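Local coordinates for uncharacterized protein (Bacteroides ovatus, PDB 4IRT) that is of unknown function but is a putative neuraminidase with a BNR repeat-like domain of the beta-propeller clan, at residues E34-Y39 and M78-E83; H61-Q66 and L108-K113; Y85-F90 and Y99-A104. One frame throughout, in Å; residues are numbered along the deposited sequence. Where two conformers were deposited one is given.

Interaction 1: residues E34-Y39 and M78-E83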
loop_
_atom_site.group_PDB
_atom_site.type_symbol
_atom_site.label_atom_id
_atom_site.label_comp_id
_atom_site.label_asym_id
_atom_site.label_seq_id
_atom_site.Cartn_x
_atom_site.Cartn_y
_atom_site.Cartn_z
ATOM N N GLU A 34 -16.305 11.266 -7.841
ATOM C CA GLU A 34 -16.853 9.968 -7.416
ATOM C C GLU A 34 -15.778 9.198 -6.698
ATOM O O GLU A 34 -14.627 9.230 -7.097
ATOM C CB GLU A 34 -17.328 9.174 -8.614
ATOM C CG GLU A 34 -18.540 9.858 -9.209
ATOM C CD GLU A 34 -19.083 9.246 -10.479
ATOM O OE1 GLU A 34 -18.385 8.497 -11.184
ATOM O OE2 GLU A 34 -20.245 9.565 -10.780
ATOM N N GLN A 35 -16.157 8.503 -5.644
ATOM C CA GLN A 35 -15.215 7.663 -4.925
ATOM C C GLN A 35 -15.669 6.215 -5.008
ATOM O O GLN A 35 -16.865 5.921 -4.865
ATOM C CB GLN A 35 -15.164 8.113 -3.472
ATOM C CG GLN A 35 -14.189 7.376 -2.601
ATOM C CD GLN A 35 -14.211 7.938 -1.206
ATOM O OE1 GLN A 35 -15.210 7.828 -0.493
ATOM N NE2 GLN A 35 -13.130 8.553 -0.811
ATOM N N TYR A 36 -14.705 5.347 -5.231
ATOM C CA TYR A 36 -14.906 3.934 -5.436
ATOM C C TYR A 36 -14.251 3.171 -4.317
ATOM O O TYR A 36 -13.203 3.579 -3.805
ATOM C CB TYR A 36 -14.264 3.488 -6.753
ATOM C CG TYR A 36 -14.908 4.078 -7.974
ATOM C CD1 TYR A 36 -14.557 5.357 -8.438
ATOM C CD2 TYR A 36 -15.872 3.361 -8.679
ATOM C CE1 TYR A 36 -15.179 5.909 -9.545
ATOM C CE2 TYR A 36 -16.466 3.891 -9.802
ATOM C CZ TYR A 36 -16.115 5.152 -10.234
ATOM O OH TYR A 36 -16.742 5.667 -11.348
ATOM N N ILE A 37 -14.859 2.039 -3.962
ATOM C CA ILE A 37 -14.368 1.213 -2.877
ATOM C C ILE A 37 -14.528 -0.243 -3.279
ATOM O O ILE A 37 -15.343 -0.576 -4.160
ATOM C CB ILE A 37 -15.147 1.518 -1.564
ATOM C CG1 ILE A 37 -14.395 0.989 -0.333
ATOM C CG2 ILE A 37 -16.576 0.991 -1.635
ATOM C CD1 ILE A 37 -15.022 1.472 0.964
ATOM N N SER A 38 -13.758 -1.120 -2.652
ATOM C CA SER A 38 -13.880 -2.547 -2.913
ATOM C C SER A 38 -13.574 -3.297 -1.632
ATOM O O SER A 38 -12.733 -2.868 -0.850
ATOM C CB SER A 38 -12.913 -3.009 -4.044
ATOM O OG SER A 38 -11.553 -2.731 -3.759
ATOM N N TYR A 39 -14.258 -4.418 -1.460
ATOM C CA TYR A 39 -14.069 -5.284 -0.309
ATOM C C TYR A 39 -14.711 -6.611 -0.558
ATOM O O TYR A 39 -15.467 -6.777 -1.540
ATOM C CB TYR A 39 -14.661 -4.675 0.945
ATOM C CG TYR A 39 -16.121 -4.352 0.875
ATOM C CD1 TYR A 39 -16.552 -3.112 0.416
ATOM C CD2 TYR A 39 -17.082 -5.260 1.341
ATOM C CE1 TYR A 39 -17.905 -2.783 0.394
ATOM C CE2 TYR A 39 -18.433 -4.934 1.321
ATOM C CZ TYR A 39 -18.819 -3.696 0.817
ATOM O OH TYR A 39 -20.146 -3.359 0.815
HETATM N N MSE A 78 -7.629 -2.109 -6.487
HETATM C CA MSE A 78 -8.349 -1.453 -7.577
HETATM C C MSE A 78 -7.741 -0.119 -7.954
HETATM O O MSE A 78 -6.926 0.469 -7.205
HETATM C CB MSE A 78 -9.813 -1.268 -7.186
HETATM C CG MSE A 78 -10.052 0.006 -6.416
HETATM SE SE MSE A 78 -11.781 0.196 -5.518
HETATM C CE MSE A 78 -12.928 -0.093 -7.012
HETATM N N MSE A 79 -8.137 0.378 -9.130
HETATM C CA MSE A 79 -7.698 1.681 -9.635
HETATM C C MSE A 79 -8.581 2.081 -10.783
HETATM O O MSE A 79 -9.187 1.230 -11.420
HETATM C CB MSE A 79 -6.246 1.587 -10.124
HETATM C CG MSE A 79 -5.605 2.883 -10.617
HETATM SE SE MSE A 79 -5.678 4.363 -9.346
HETATM C CE MSE A 79 -4.947 3.514 -7.775
ATOM N N ILE A 80 -8.664 3.381 -11.058
ATOM C CA ILE A 80 -9.462 3.905 -12.163
ATOM C C ILE A 80 -8.501 4.494 -13.187
ATOM O O ILE A 80 -7.565 5.225 -12.830
ATOM C CB ILE A 80 -10.425 5.016 -11.723
ATOM C CG1 ILE A 80 -11.158 4.669 -10.407
ATOM C CG2 ILE A 80 -11.421 5.333 -12.856
ATOM C CD1 ILE A 80 -12.169 3.568 -10.492
ATOM N N ASP A 81 -8.704 4.158 -14.452
ATOM C CA ASP A 81 -7.870 4.699 -15.529
ATOM C C ASP A 81 -8.439 6.036 -16.020
ATOM O O ASP A 81 -9.477 6.495 -15.532
ATOM C CB ASP A 81 -7.638 3.665 -16.660
ATOM C CG ASP A 81 -8.897 3.358 -17.493
ATOM O OD1 ASP A 81 -9.840 4.168 -17.514
ATOM O OD2 ASP A 81 -8.922 2.273 -18.143
ATOM N N GLY A 82 -7.792 6.632 -17.012
ATOM C CA GLY A 82 -8.148 7.971 -17.473
ATOM C C GLY A 82 -9.513 8.080 -18.125
ATOM O O GLY A 82 -10.013 9.183 -18.293
ATOM N N GLU A 83 -10.072 6.958 -18.574
ATOM C CA GLU A 83 -11.379 6.925 -19.216
ATOM C C GLU A 83 -12.431 6.511 -18.218
ATOM O O GLU A 83 -13.607 6.476 -18.543
ATOM C CB GLU A 83 -11.373 5.968 -20.410
ATOM C CG GLU A 83 -10.764 6.574 -21.669
ATOM C CD GLU A 83 -10.450 5.553 -22.749
ATOM O OE1 GLU A 83 -10.615 4.325 -22.548
ATOM O OE2 GLU A 83 -9.985 5.989 -23.810
#
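Strand 34-39, which carries Tyr-36 and Ser-38, faces strand 78-80, which carries Met-78 and Ile-80, with the axes of the two short pieces 8.2 Å apart at closest approach and their N-to-C directions 159° from each other. At that spacing the backbones do not pair, and side chains fill the interval. Ile-80 lays its terminal methyl on the phenol ring of Tyr-36: CD1 stands 3.8 Å from the ring centroid, 17° off the normal, and comes nearest to ring atom CD1 of Tyr-36. This is a CH-pi contact over one face, displaced toward the rim, with the two side chains crossing at about a right angle. At the far end of the ring, OH of Tyr-36 is hydrogen-bonded to NZ of Lys-50. Met-78, a selenomethionine, serves the other half of the contact. Its chain bends at chi3 (-55°), which places CE 3.8 Å from CB of Tyr-36, while SE lies 3.4 Å from OG of Ser-38 and also rests against the carbonyl carbon of Ile-37.

The contact joins the sheet of strands 28-31, 34-40, 45-52 and 59-63 to the sheet of strands 76-80, 86-90 and 99-101, consistent with packing between neighbouring blades of a beta-propeller. The unbranched selenoether chain suits the place because its bend lets CE meet Tyr-36 while SE lies against Ser-38. Ser-38 leaves room for the bulky selenium, and branched Ile-80 offers a slim methyl to the flat ring. An alanine here in place of Tyr-36 would probably leave the CD1 methyl of Ile-80 without the ring face it rests on and Lys-50 without its hydroxyl partner, although CB would still meet Met-78. Beyond the strand, Asp-81 OD1 accepts from the backbone N of Glu-83 at 3.0 Å, an Asx turn.

Interaction 2: residues H61-Q66 and L108-K113. With EDO (1,2-ethanediol), chain J.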
loop_
_atom_site.group_PDB
_atom_site.type_symbol
_atom_site.label_atom_id
_atom_site.label_comp_id
_atom_site.label_asym_id
_atom_site.label_seq_id
_atom_site.Cartn_x
_atom_site.Cartn_y
_atom_site.Cartn_z
ATOM N N HIS A 61 -22.421 -3.117 -5.397
ATOM C CA HIS A 61 -22.678 -4.187 -6.384
ATOM C C HIS A 61 -21.877 -5.408 -5.978
ATOM O O HIS A 61 -20.645 -5.352 -5.929
ATOM C CB HIS A 61 -22.283 -3.749 -7.797
ATOM C CG HIS A 61 -22.329 -4.854 -8.805
ATOM N ND1 HIS A 61 -23.511 -5.454 -9.204
ATOM C CD2 HIS A 61 -21.345 -5.480 -9.486
ATOM C CE1 HIS A 61 -23.243 -6.376 -10.115
ATOM N NE2 HIS A 61 -21.939 -6.443 -10.269
ATOM N N ARG A 62 -22.579 -6.487 -5.634
ATOM C CA ARG A 62 -21.910 -7.779 -5.428
ATOM C C ARG A 62 -21.561 -8.365 -6.802
ATOM O O ARG A 62 -22.454 -8.617 -7.622
ATOM C CB ARG A 62 -22.798 -8.757 -4.662
ATOM C CG ARG A 62 -21.998 -9.963 -4.177
ATOM C CD ARG A 62 -22.838 -10.983 -3.448
ATOM N NE ARG A 62 -23.524 -11.842 -4.384
ATOM C CZ ARG A 62 -24.177 -12.959 -4.062
ATOM N NH1 ARG A 62 -24.218 -13.382 -2.794
ATOM N NH2 ARG A 62 -24.772 -13.672 -5.032
ATOM N N THR A 63 -20.272 -8.529 -7.068
ATOM C CA THR A 63 -19.819 -9.040 -8.351
ATOM C C THR A 63 -20.022 -10.559 -8.406
ATOM O O THR A 63 -20.494 -11.181 -7.444
ATOM C CB THR A 63 -18.330 -8.726 -8.607
ATOM O OG1 THR A 63 -17.506 -9.548 -7.749
ATOM C CG2 THR A 63 -18.011 -7.244 -8.337
ATOM N N GLN A 64 -19.605 -11.129 -9.521
ATOM C CA GLN A 64 -19.737 -12.546 -9.776
ATOM C C GLN A 64 -18.556 -13.320 -9.189
ATOM O O GLN A 64 -18.496 -14.544 -9.329
ATOM C CB GLN A 64 -19.822 -12.792 -11.291
ATOM C CG GLN A 64 -18.550 -12.415 -12.080
ATOM C CD GLN A 64 -18.618 -11.027 -12.681
ATOM O OE1 GLN A 64 -18.952 -10.066 -11.981
ATOM N NE2 GLN A 64 -18.259 -10.900 -13.963
ATOM N N TYR A 65 -17.621 -12.617 -8.550
ATOM C CA TYR A 65 -16.385 -13.222 -8.073
ATOM C C TYR A 65 -16.314 -13.346 -6.561
ATOM O O TYR A 65 -16.839 -12.517 -5.829
ATOM C CB TYR A 65 -15.183 -12.414 -8.562
ATOM C CG TYR A 65 -15.141 -12.344 -10.074
ATOM C CD1 TYR A 65 -15.024 -13.511 -10.838
ATOM C CD2 TYR A 65 -15.237 -11.132 -10.743
ATOM C CE1 TYR A 65 -14.992 -13.468 -12.223
ATOM C CE2 TYR A 65 -15.197 -11.081 -12.134
ATOM C CZ TYR A 65 -15.081 -12.249 -12.861
ATOM O OH TYR A 65 -15.055 -12.236 -14.243
ATOM N N GLN A 66 -15.652 -14.416 -6.138
ATOM C CA GLN A 66 -15.335 -14.671 -4.752
ATOM C C GLN A 66 -13.846 -14.707 -4.555
ATOM O O GLN A 66 -13.100 -14.942 -5.504
ATOM C CB GLN A 66 -15.891 -16.009 -4.326
ATOM C CG GLN A 66 -17.379 -16.013 -4.132
ATOM C CD GLN A 66 -17.872 -17.389 -3.752
ATOM O OE1 GLN A 66 -17.904 -18.252 -4.578
ATOM N NE2 GLN A 66 -18.276 -17.579 -2.495
ATOM N N LEU A 108 -19.818 -0.527 -12.052
ATOM C CA LEU A 108 -19.426 -1.463 -11.007
ATOM C C LEU A 108 -19.491 -2.898 -11.505
ATOM O O LEU A 108 -19.006 -3.789 -10.835
ATOM C CB LEU A 108 -20.338 -1.311 -9.782
ATOM C CG LEU A 108 -20.379 0.036 -9.097
ATOM C CD1 LEU A 108 -21.337 -0.036 -7.926
ATOM C CD2 LEU A 108 -18.995 0.477 -8.621
ATOM N N GLU A 109 -20.064 -3.111 -12.688
ATOM C CA GLU A 109 -20.127 -4.424 -13.285
ATOM C C GLU A 109 -18.829 -4.722 -14.021
ATOM O O GLU A 109 -18.301 -3.884 -14.763
ATOM C CB GLU A 109 -21.274 -4.516 -14.281
ATOM C CG GLU A 109 -22.650 -4.263 -13.708
ATOM C CD GLU A 109 -23.696 -4.568 -14.757
ATOM O OE1 GLU A 109 -23.786 -5.743 -15.218
ATOM O OE2 GLU A 109 -24.380 -3.620 -15.167
ATOM N N LEU A 110 -18.341 -5.941 -13.803
ATOM C CA LEU A 110 -17.096 -6.422 -14.332
ATOM C C LEU A 110 -17.333 -7.452 -15.435
ATOM O O LEU A 110 -18.297 -8.188 -15.406
ATOM C CB LEU A 110 -16.324 -7.107 -13.207
ATOM C CG LEU A 110 -15.932 -6.237 -12.011
ATOM C CD1 LEU A 110 -15.277 -7.075 -10.920
ATOM C CD2 LEU A 110 -14.986 -5.160 -12.526
ATOM N N GLY A 111 -16.444 -7.495 -16.407
ATOM C CA GLY A 111 -16.407 -8.597 -17.364
ATOM C C GLY A 111 -15.693 -9.828 -16.817
ATOM O O GLY A 111 -15.470 -9.969 -15.608
ATOM N N ASP A 112 -15.304 -10.707 -17.732
ATOM C CA ASP A 112 -14.584 -11.915 -17.381
ATOM C C ASP A 112 -13.149 -11.580 -16.955
ATOM O O ASP A 112 -12.594 -10.526 -17.308
ATOM C CB ASP A 112 -14.524 -12.886 -18.570
ATOM C CG ASP A 112 -15.892 -13.310 -19.081
ATOM O OD1 ASP A 112 -16.914 -13.162 -18.401
ATOM O OD2 ASP A 112 -15.926 -13.841 -20.192
ATOM N N LYS A 113 -12.556 -12.510 -16.213
ATOM C CA LYS A 113 -11.118 -12.482 -15.918
ATOM C C LYS A 113 -10.328 -12.497 -17.227
ATOM O O LYS A 113 -10.693 -13.225 -18.164
ATOM C CB LYS A 113 -10.743 -13.675 -15.027
ATOM C CG LYS A 113 -11.284 -13.582 -13.602
ATOM C CD LYS A 113 -10.913 -14.774 -12.749
ATOM C CE LYS A 113 -11.454 -14.604 -11.324
ATOM N NZ LYS A 113 -11.211 -15.808 -10.456
HETATM C C1 EDO J . -14.547 -9.352 -20.565
HETATM O O1 EDO J . -15.782 -10.072 -20.437
HETATM C C2 EDO J . -13.569 -10.128 -21.417
HETATM O O2 EDO J . -13.780 -9.756 -22.773
HETATM O O HOH W 1 -20.163 -7.858 -12.185
HETATM O O HOH W 2 -17.907 -13.137 -15.829
HETATM O O HOH W 3 -11.306 -15.461 -7.521
#
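Tyr-65 reaches across to the backbone of 108-113 and donates its hydroxyl hydrogen to the carbonyl O of Gly-111, the OH to O distance being 2.7 Å and the acceptor lying at the ring edge in its plane. The apolar part is close-set. CB of His-61 packs on CB of Leu-108 at 3.7 Å as the two side chains slide past each other in opposite directions. CD1 of Leu-110 sits 3.8 Å from CG2 of Thr-63 and also touches the edge of the Tyr-65 ring, so a branched aliphatic residue fills the angle where the chain turns at Gln-64.

The outer side is looser and wetter. CG of Gln-64, held between the backbone N and the carbonyl carbon (chi1 65°), lies over the centre of the Tyr-65 ring; NE2 gives a nearly straight bond (176°) to O of Leu-110, 3.1 Å away, approaching from above the carbonyl plane. One water links OE1 of Gln-64, NE2 of His-61 and the backbone N of Leu-110, and a second joins NE2 of Gln-64 to OD1 of Asp-112. Lys-113 runs its extended chain past the tyrosine, CE 3.8 Å from CD1 of Tyr-65, and sends NZ to Asn-98 and a water. A 1,2-ethanediol, probably from the crystallisation liquor, accepts from the N of Asp-112.

The inner side chains lie between two sheets: Leu-108 and Leu-110 touch Leu-48 of strand 45-52, and Leu-110 also reaches Val-88 of strand 86-90 and Cys-100 of strand 99-101.

Interaction 3: residues Y85-F90 and Y99-A104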
loop_
_atom_site.group_PDB
_atom_site.type_symbol
_atom_site.label_atom_id
_atom_site.label_comp_id
_atom_site.label_asym_id
_atom_site.label_seq_id
_atom_site.Cartn_x
_atom_site.Cartn_y
_atom_site.Cartn_z
ATOM N N TYR A 85 -12.566 3.645 -16.309
ATOM C CA TYR A 85 -12.778 2.201 -16.131
ATOM C C TYR A 85 -12.138 1.764 -14.813
ATOM O O TYR A 85 -11.034 2.184 -14.485
ATOM C CB TYR A 85 -12.180 1.367 -17.277
ATOM C CG TYR A 85 -12.931 1.489 -18.560
ATOM C CD1 TYR A 85 -12.631 2.488 -19.471
ATOM C CD2 TYR A 85 -13.939 0.600 -18.873
ATOM C CE1 TYR A 85 -13.337 2.616 -20.658
ATOM C CE2 TYR A 85 -14.659 0.714 -20.047
ATOM C CZ TYR A 85 -14.358 1.723 -20.939
ATOM O OH TYR A 85 -15.086 1.838 -22.111
ATOM N N ILE A 86 -12.865 0.963 -14.047
ATOM C CA ILE A 86 -12.281 0.315 -12.890
ATOM C C ILE A 86 -11.430 -0.863 -13.384
ATOM O O ILE A 86 -11.893 -1.658 -14.210
ATOM C CB ILE A 86 -13.331 -0.255 -11.910
ATOM C CG1 ILE A 86 -14.279 0.825 -11.392
ATOM C CG2 ILE A 86 -12.627 -0.956 -10.749
ATOM C CD1 ILE A 86 -15.484 0.291 -10.639
ATOM N N HIS A 87 -10.183 -0.934 -12.908
ATOM C CA HIS A 87 -9.344 -2.103 -13.054
ATOM C C HIS A 87 -9.209 -2.732 -11.666
ATOM O O HIS A 87 -8.943 -2.023 -10.703
ATOM C CB HIS A 87 -7.955 -1.700 -13.515
ATOM C CG HIS A 87 -7.925 -1.088 -14.873
ATOM N ND1 HIS A 87 -7.307 -1.688 -15.948
ATOM C CD2 HIS A 87 -8.462 0.066 -15.340
ATOM C CE1 HIS A 87 -7.451 -0.922 -17.017
ATOM N NE2 HIS A 87 -8.124 0.159 -16.669
ATOM N N VAL A 88 -9.374 -4.045 -11.571
ATOM C CA VAL A 88 -9.336 -4.700 -10.282
ATOM C C VAL A 88 -8.656 -6.062 -10.382
ATOM O O VAL A 88 -8.896 -6.836 -11.307
ATOM C CB VAL A 88 -10.751 -4.814 -9.666
ATOM C CG1 VAL A 88 -11.630 -5.735 -10.491
ATOM C CG2 VAL A 88 -10.680 -5.264 -8.217
ATOM N N SER A 89 -7.809 -6.346 -9.404
ATOM C CA SER A 89 -7.071 -7.588 -9.340
ATOM C C SER A 89 -7.150 -8.077 -7.895
ATOM O O SER A 89 -7.039 -7.289 -6.957
ATOM C CB SER A 89 -5.620 -7.373 -9.829
ATOM O OG SER A 89 -4.907 -8.603 -9.929
ATOM N N PHE A 90 -7.362 -9.373 -7.715
ATOM C CA PHE A 90 -7.770 -9.885 -6.408
ATOM C C PHE A 90 -7.434 -11.343 -6.198
ATOM O O PHE A 90 -7.243 -12.078 -7.148
ATOM C CB PHE A 90 -9.272 -9.727 -6.236
ATOM C CG PHE A 90 -10.079 -10.237 -7.393
ATOM C CD1 PHE A 90 -10.227 -9.492 -8.535
ATOM C CD2 PHE A 90 -10.702 -11.477 -7.327
ATOM C CE1 PHE A 90 -10.963 -9.977 -9.608
ATOM C CE2 PHE A 90 -11.452 -11.974 -8.404
ATOM C CZ PHE A 90 -11.589 -11.214 -9.535
ATOM N N TYR A 99 -7.832 -10.756 -12.810
ATOM C CA TYR A 99 -7.864 -9.378 -13.276
ATOM C C TYR A 99 -9.110 -9.141 -14.142
ATOM O O TYR A 99 -9.367 -9.897 -15.105
ATOM C CB TYR A 99 -6.594 -9.069 -14.084
ATOM C CG TYR A 99 -6.674 -7.792 -14.862
ATOM C CD1 TYR A 99 -6.935 -6.578 -14.227
ATOM C CD2 TYR A 99 -6.513 -7.787 -16.243
ATOM C CE1 TYR A 99 -7.011 -5.394 -14.948
ATOM C CE2 TYR A 99 -6.579 -6.618 -16.969
ATOM C CZ TYR A 99 -6.842 -5.424 -16.330
ATOM O OH TYR A 99 -6.905 -4.262 -17.052
ATOM N N CYS A 100 -9.870 -8.112 -13.785
ATOM C CA CYS A 100 -11.085 -7.726 -14.485
ATOM C C CYS A 100 -11.125 -6.232 -14.651
ATOM O O CYS A 100 -10.426 -5.478 -13.921
ATOM C CB CYS A 100 -12.302 -8.066 -13.654
ATOM S SG CYS A 100 -12.420 -9.811 -13.352
ATOM N N ARG A 101 -12.021 -5.794 -15.541
ATOM C CA ARG A 101 -12.239 -4.365 -15.783
ATOM C C ARG A 101 -13.724 -4.114 -15.878
ATOM O O ARG A 101 -14.479 -4.994 -16.279
ATOM C CB ARG A 101 -11.627 -3.910 -17.110
ATOM C CG ARG A 101 -10.136 -3.619 -17.108
ATOM C CD ARG A 101 -9.728 -2.896 -18.389
ATOM N NE ARG A 101 -10.000 -3.651 -19.621
ATOM C CZ ARG A 101 -9.104 -4.334 -20.344
ATOM N NH1 ARG A 101 -7.829 -4.420 -19.988
ATOM N NH2 ARG A 101 -9.498 -4.951 -21.449
ATOM N N SER A 102 -14.135 -2.895 -15.516
ATOM C CA SER A 102 -15.493 -2.394 -15.744
ATOM C C SER A 102 -15.928 -2.673 -17.155
ATOM O O SER A 102 -15.134 -2.522 -18.097
ATOM C CB SER A 102 -15.534 -0.866 -15.586
ATOM O OG SER A 102 -15.348 -0.467 -14.270
ATOM N N ILE A 103 -17.207 -3.002 -17.339
ATOM C CA ILE A 103 -17.748 -3.192 -18.695
ATOM C C ILE A 103 -17.946 -1.853 -19.425
ATOM O O ILE A 103 -18.072 -1.829 -20.631
ATOM C CB ILE A 103 -19.085 -3.973 -18.691
ATOM C CG1 ILE A 103 -20.203 -3.194 -17.998
ATOM C CG2 ILE A 103 -18.915 -5.347 -18.036
ATOM C CD1 ILE A 103 -21.552 -3.903 -18.114
ATOM N N ALA A 104 -17.963 -0.751 -18.679
ATOM C CA ALA A 104 -18.182 0.582 -19.223
ATOM C C ALA A 104 -17.603 1.602 -18.232
ATOM O O ALA A 104 -17.370 1.252 -17.070
ATOM C CB ALA A 104 -19.684 0.835 -19.415
HETATM O O HOH W 4 -16.949 0.117 -22.851
#
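His-87 and Arg-101 face each other as a non-hydrogen-bonded pair in an antiparallel hairpin, with Tyr-99 on the same face of the sheet. From CB, which lies 4.1 Å from CE1 of Tyr-99, the His-87 side chain leads to CG, close to CG of Arg-101. ND1 hydrogen-bonds OH of Tyr-99 at 2.8 Å, and either atom could be the donor; that hydroxyl also bonds NE1 of Trp-163. NE2 at the tip bonds OD2 of Asp-81. Over one face of the imidazole, in the conformer of Arg-101 given, stands CG of Arg-101, 3.9 Å from the centroid, a CH-pi contact, and CD lies near CE1 of His-87.

On the opposite face, CG1 of Val-88 meets CB of Cys-100, whose SG lies at the edge of the Phe-90 ring, a sulfur-aromatic contact. Val-88 and Cys-100 exchange both backbone bonds of their hydrogen-bonded pair. Farther along, N of Ser-102 donates to O of Ile-86, and N of Ile-86 to OG of Ser-102 at 2.9 Å; a small hydroxyl residue suits this spot because OG also bonds O of Ser-107.

Histidine, with a nitrogen at each side of its ring, is thus gripped by Tyr-99 and Asp-81, which fixes its rotation; the aspartate would probably polarise the imidazole.

Overall arrangement
Interactions 1, 2 and 3 lie on the same side of the chain's centre. The first and second have centres about 14 Å apart, the first and third about 9 Å, the second and third about 8 Å. Interaction 1 closes before interaction 3 opens, its segments alternate with those of interaction 2, and interaction 3 is nested inside the loop closed by interaction 2. Interaction 3 lies within the sheet of strands 76-80, 86-90 and 99-101; interaction 1 joins it to the sheet of strands 28-31, 34-40, 45-52 and 59-63, and interaction 2 joins the loop after it to the end of that sheet and strand 65-66 beyond. Interactions 1 and 2 thus connect what interaction 3 builds to its predecessor, consistent with neighbouring propeller blades.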